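Putative phosphomannomutase (Thermus thermophilus, PDB 1TUO) probably acts as a magnesium-dependent phosphosugar mutase of the phosphohexose mutase family, moving a phosphate between positions of a sugar. Local coordinates at residues T232-A245 with V255-P267. Residues are numbered along the deposited sequence; the frame is centred on the assembly and turned at random.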
loop_
_atom_site.group_PDB
_atom_site.type_symbol
_atom_site.label_atom_id
_atom_site.label_comp_id
_atom_site.label_asym_id
_atom_site.label_seq_id
_atom_site.Cartn_x
_atom_site.Cartn_y
_atom_site.Cartn_z
ATOM N N THR A 232 0.965 -18.982 6.176
ATOM C CA THR A 232 -0.441 -18.594 6.161
ATOM C C THR A 232 -1.262 -19.457 5.211
ATOM O O THR A 232 -2.409 -19.792 5.504
ATOM C CB THR A 232 -0.575 -17.109 5.780
ATOM O OG1 THR A 232 0.157 -16.328 6.731
ATOM C CG2 THR A 232 -2.036 -16.667 5.788
ATOM N N LEU A 233 -0.677 -19.811 4.072
ATOM C CA LEU A 233 -1.363 -20.665 3.110
ATOM C C LEU A 233 -1.621 -22.014 3.778
ATOM O O LEU A 233 -2.614 -22.685 3.490
ATOM C CB LEU A 233 -0.501 -20.858 1.857
ATOM C CG LEU A 233 -0.343 -19.655 0.923
ATOM C CD1 LEU A 233 0.801 -19.894 -0.044
ATOM C CD2 LEU A 233 -1.643 -19.427 0.178
ATOM N N ALA A 234 -0.725 -22.403 4.681
ATOM C CA ALA A 234 -0.864 -23.673 5.387
ATOM C C ALA A 234 -1.973 -23.614 6.437
ATOM O O ALA A 234 -2.826 -24.502 6.502
ATOM C CB ALA A 234 0.458 -24.051 6.043
ATOM N N VAL A 235 -1.962 -22.566 7.255
ATOM C CA VAL A 235 -2.966 -22.398 8.298
ATOM C C VAL A 235 -4.388 -22.357 7.731
ATOM O O VAL A 235 -5.310 -22.931 8.314
ATOM C CB VAL A 235 -2.718 -21.097 9.110
ATOM C CG1 VAL A 235 -3.807 -20.919 10.157
ATOM C CG2 VAL A 235 -1.351 -21.146 9.776
ATOM N N LEU A 236 -4.568 -21.679 6.598
ATOM C CA LEU A 236 -5.889 -21.569 5.982
ATOM C C LEU A 236 -6.310 -22.799 5.181
ATOM O O LEU A 236 -7.472 -22.917 4.790
ATOM C CB LEU A 236 -5.951 -20.330 5.082
ATOM C CG LEU A 236 -6.312 -18.994 5.743
ATOM C CD1 LEU A 236 -7.789 -19.001 6.109
ATOM C CD2 LEU A 236 -5.456 -18.757 6.970
ATOM N N GLY A 237 -5.370 -23.707 4.944
ATOM C CA GLY A 237 -5.672 -24.911 4.188
ATOM C C GLY A 237 -6.957 -25.612 4.598
ATOM O O GLY A 237 -7.863 -25.759 3.774
ATOM N N PRO A 238 -7.072 -26.053 5.862
ATOM C CA PRO A 238 -8.256 -26.751 6.379
ATOM C C PRO A 238 -9.397 -25.860 6.872
ATOM O O PRO A 238 -10.375 -26.352 7.439
ATOM C CB PRO A 238 -7.676 -27.606 7.497
ATOM C CG PRO A 238 -6.632 -26.687 8.073
ATOM C CD PRO A 238 -5.963 -26.118 6.835
ATOM N N GLU A 239 -9.279 -24.553 6.663
ATOM C CA GLU A 239 -10.326 -23.635 7.094
ATOM C C GLU A 239 -11.532 -23.682 6.171
ATOM O O GLU A 239 -11.489 -24.291 5.102
ATOM C CB GLU A 239 -9.793 -22.201 7.153
ATOM C CG GLU A 239 -9.266 -21.795 8.511
ATOM C CD GLU A 239 -10.306 -21.970 9.599
ATOM O OE1 GLU A 239 -11.485 -21.631 9.354
ATOM O OE2 GLU A 239 -9.943 -22.440 10.697
ATOM N N THR A 240 -12.610 -23.033 6.595
ATOM C CA THR A 240 -13.837 -22.986 5.814
ATOM C C THR A 240 -14.439 -21.586 5.841
ATOM O O THR A 240 -14.280 -20.850 6.817
ATOM C CB THR A 240 -14.882 -23.975 6.360
ATOM O OG1 THR A 240 -15.187 -23.645 7.719
ATOM C CG2 THR A 240 -14.349 -25.402 6.296
ATOM N N PRO A 241 -15.136 -21.202 4.760
ATOM C CA PRO A 241 -15.778 -19.892 4.631
ATOM C C PRO A 241 -16.717 -19.626 5.806
ATOM O O PRO A 241 -17.268 -20.558 6.392
ATOM C CB PRO A 241 -16.530 -20.009 3.309
ATOM C CG PRO A 241 -15.663 -20.936 2.515
ATOM C CD PRO A 241 -15.318 -21.994 3.531
ATOM N N PRO A 242 -16.935 -18.348 6.147
ATOM C CA PRO A 242 -16.360 -17.168 5.498
ATOM C C PRO A 242 -15.035 -16.701 6.103
ATOM O O PRO A 242 -14.632 -15.557 5.909
ATOM C CB PRO A 242 -17.455 -16.132 5.672
ATOM C CG PRO A 242 -17.931 -16.438 7.061
ATOM C CD PRO A 242 -18.015 -17.956 7.073
ATOM N N SER A 243 -14.366 -17.574 6.842
ATOM C CA SER A 243 -13.092 -17.211 7.454
ATOM C C SER A 243 -12.031 -16.974 6.391
ATOM O O SER A 243 -12.049 -17.598 5.330
ATOM C CB SER A 243 -12.625 -18.314 8.404
ATOM O OG SER A 243 -13.524 -18.451 9.491
ATOM N N PHE A 244 -11.108 -16.060 6.675
ATOM C CA PHE A 244 -10.041 -15.770 5.738
ATOM C C PHE A 244 -8.901 -15.051 6.430
ATOM O O PHE A 244 -9.014 -14.632 7.581
ATOM C CB PHE A 244 -10.559 -14.943 4.551
ATOM C CG PHE A 244 -10.993 -13.546 4.906
ATOM C CD1 PHE A 244 -10.165 -12.455 4.641
ATOM C CD2 PHE A 244 -12.244 -13.312 5.464
ATOM C CE1 PHE A 244 -10.579 -11.154 4.923
ATOM C CE2 PHE A 244 -12.667 -12.016 5.752
ATOM C CZ PHE A 244 -11.836 -10.933 5.480
ATOM N N ALA A 245 -7.791 -14.921 5.725
ATOM C CA ALA A 245 -6.641 -14.253 6.301
ATOM C C ALA A 245 -6.264 -13.013 5.523
ATOM O O ALA A 245 -6.392 -12.981 4.304
ATOM C CB ALA A 245 -5.452 -15.206 6.334
ATOM N N VAL A 255 -2.035 -4.986 1.376
ATOM C CA VAL A 255 -2.514 -6.238 1.942
ATOM C C VAL A 255 -2.627 -7.330 0.888
ATOM O O VAL A 255 -2.782 -7.055 -0.306
ATOM C CB VAL A 255 -3.903 -6.083 2.612
ATOM C CG1 VAL A 255 -3.830 -5.085 3.744
ATOM C CG2 VAL A 255 -4.936 -5.660 1.583
ATOM N N GLY A 256 -2.521 -8.571 1.351
ATOM C CA GLY A 256 -2.663 -9.725 0.487
ATOM C C GLY A 256 -3.695 -10.588 1.193
ATOM O O GLY A 256 -3.833 -10.507 2.416
ATOM N N VAL A 257 -4.426 -11.406 0.447
ATOM C CA VAL A 257 -5.459 -12.238 1.052
ATOM C C VAL A 257 -5.288 -13.733 0.777
ATOM O O VAL A 257 -4.914 -14.132 -0.326
ATOM C CB VAL A 257 -6.858 -11.804 0.548
ATOM C CG1 VAL A 257 -7.926 -12.770 1.034
ATOM C CG2 VAL A 257 -7.171 -10.391 1.039
ATOM N N VAL A 258 -5.562 -14.552 1.786
ATOM C CA VAL A 258 -5.489 -16.005 1.633
ATOM C C VAL A 258 -6.827 -16.584 2.071
ATOM O O VAL A 258 -7.309 -16.313 3.175
ATOM C CB VAL A 258 -4.361 -16.629 2.475
ATOM C CG1 VAL A 258 -4.375 -18.152 2.314
ATOM C CG2 VAL A 258 -3.014 -16.074 2.022
ATOM N N LEU A 259 -7.427 -17.381 1.194
ATOM C CA LEU A 259 -8.728 -17.972 1.470
ATOM C C LEU A 259 -8.628 -19.431 1.881
ATOM O O LEU A 259 -7.591 -20.070 1.695
ATOM C CB LEU A 259 -9.620 -17.847 0.231
ATOM C CG LEU A 259 -9.836 -16.439 -0.337
ATOM C CD1 LEU A 259 -10.694 -16.527 -1.591
ATOM C CD2 LEU A 259 -10.503 -15.548 0.704
ATOM N N PRO A 260 -9.709 -19.972 2.465
ATOM C CA PRO A 260 -9.739 -21.370 2.897
ATOM C C PRO A 260 -9.266 -22.260 1.760
ATOM O O PRO A 260 -9.618 -22.032 0.601
ATOM C CB PRO A 260 -11.206 -21.583 3.237
ATOM C CG PRO A 260 -11.585 -20.261 3.818
ATOM C CD PRO A 260 -10.953 -19.280 2.848
ATOM N N GLY A 261 -8.468 -23.266 2.093
ATOM C CA GLY A 261 -7.945 -24.153 1.075
ATOM C C GLY A 261 -6.578 -23.656 0.649
ATOM O O GLY A 261 -5.924 -24.238 -0.219
ATOM N N GLY A 262 -6.143 -22.564 1.273
ATOM C CA GLY A 262 -4.846 -22.003 0.944
ATOM C C GLY A 262 -4.842 -21.433 -0.461
ATOM O O GLY A 262 -3.950 -21.725 -1.264
ATOM N N VAL A 263 -5.851 -20.624 -0.762
ATOM C CA VAL A 263 -5.963 -20.006 -2.074
ATOM C C VAL A 263 -5.642 -18.517 -1.984
ATOM O O VAL A 263 -6.227 -17.792 -1.175
ATOM C CB VAL A 263 -7.383 -20.160 -2.659
ATOM C CG1 VAL A 263 -7.455 -19.480 -4.013
ATOM C CG2 VAL A 263 -7.745 -21.637 -2.783
ATOM N N PHE A 264 -4.712 -18.068 -2.814
ATOM C CA PHE A 264 -4.337 -16.661 -2.830
ATOM C C PHE A 264 -5.402 -15.834 -3.554
ATOM O O PHE A 264 -5.893 -16.218 -4.618
ATOM C CB PHE A 264 -2.987 -16.484 -3.520
ATOM C CG PHE A 264 -2.480 -15.074 -3.496
ATOM C CD1 PHE A 264 -2.234 -14.431 -2.285
ATOM C CD2 PHE A 264 -2.248 -14.388 -4.683
ATOM C CE1 PHE A 264 -1.768 -13.125 -2.257
ATOM C CE2 PHE A 264 -1.781 -13.083 -4.666
ATOM C CZ PHE A 264 -1.540 -12.449 -3.451
ATOM N N PHE A 265 -5.752 -14.698 -2.960
ATOM C CA PHE A 265 -6.748 -13.773 -3.506
ATOM C C PHE A 265 -5.919 -12.510 -3.763
ATOM O O PHE A 265 -5.588 -11.772 -2.826
ATOM C CB PHE A 265 -7.828 -13.541 -2.440
ATOM C CG PHE A 265 -9.082 -12.879 -2.948
ATOM C CD1 PHE A 265 -9.987 -13.572 -3.751
ATOM C CD2 PHE A 265 -9.392 -11.581 -2.562
ATOM C CE1 PHE A 265 -11.185 -12.976 -4.152
ATOM C CE2 PHE A 265 -10.583 -10.981 -2.956
ATOM C CZ PHE A 265 -11.484 -11.681 -3.752
ATOM N N ASN A 266 -5.588 -12.266 -5.030
ATOM C CA ASN A 266 -4.718 -11.151 -5.404
ATOM C C ASN A 266 -5.280 -9.728 -5.379
ATOM O O ASN A 266 -6.482 -9.520 -5.237
ATOM C CB ASN A 266 -4.069 -11.434 -6.772
ATOM C CG ASN A 266 -5.030 -11.270 -7.931
ATOM O OD1 ASN A 266 -5.887 -10.390 -7.920
ATOM N ND2 ASN A 266 -4.869 -12.103 -8.955
ATOM N N PRO A 267 -4.394 -8.722 -5.506
ATOM C CA PRO A 267 -4.780 -7.309 -5.497
ATOM C C PRO A 267 -5.880 -6.904 -6.467
ATOM O O PRO A 267 -6.682 -6.024 -6.158
ATOM C CB PRO A 267 -3.468 -6.598 -5.791
ATOM C CG PRO A 267 -2.480 -7.470 -5.068
ATOM C CD PRO A 267 -2.924 -8.852 -5.488
#
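T232 and L233, on helix 230-236, lay their methyls over V258 of strand 255-259. T232 CG2 meets V258 CG2 at 3.9 Å: chi1 of -59° sets OG1 beside the backbone N, where it hydrogen-bonds D183, and leaves CG2 anti to that N and turned to V258. L233 CD2 reaches V258 CG1 at 3.7 Å, the two side chains crossing at about a right angle, and L236 adds its CB and CG beside the same CG1. An alanine in place of V258 would probably open a gap beneath the helix, leaving T232 CG2 and L233 CD2 without their methyl partners. Where the chain leaves the helix, L236 O accepts from two amides on opposite faces of its carbonyl plane: E239 N, closing a type I turn, and G261 N at 2.9 Å, from the other segment. G237 backs directly onto the glycines; a side chain on G262 would collide with L233 O, and G262 with V263 forms a G1 bulge opposite L259. Farther along, the P260 ring wedges into the loop, its CB 3.3 Å from E239 O and its CG 3.1 Å from S243 O, with P241 CD crossing P260 CG obliquely. F244 then sets its CB against L259 CD2 at 3.9 Å, on the side of the sheet away from the helix. A245 pairs with V258 as an antiparallel hydrogen-bonded pair, through A245 N to V258 O and V258 N to A245 O (3.1 Å). The hairpin 244-248/255-259 belongs to the mixed sheet of alpha/beta/alpha domain II, with strand 180-183 next to 244-248 and strand 263-265 at one edge; helix 230-236 covers the V258 face, whereas helix 366-377 packs on F244, V257 and L259 on the other.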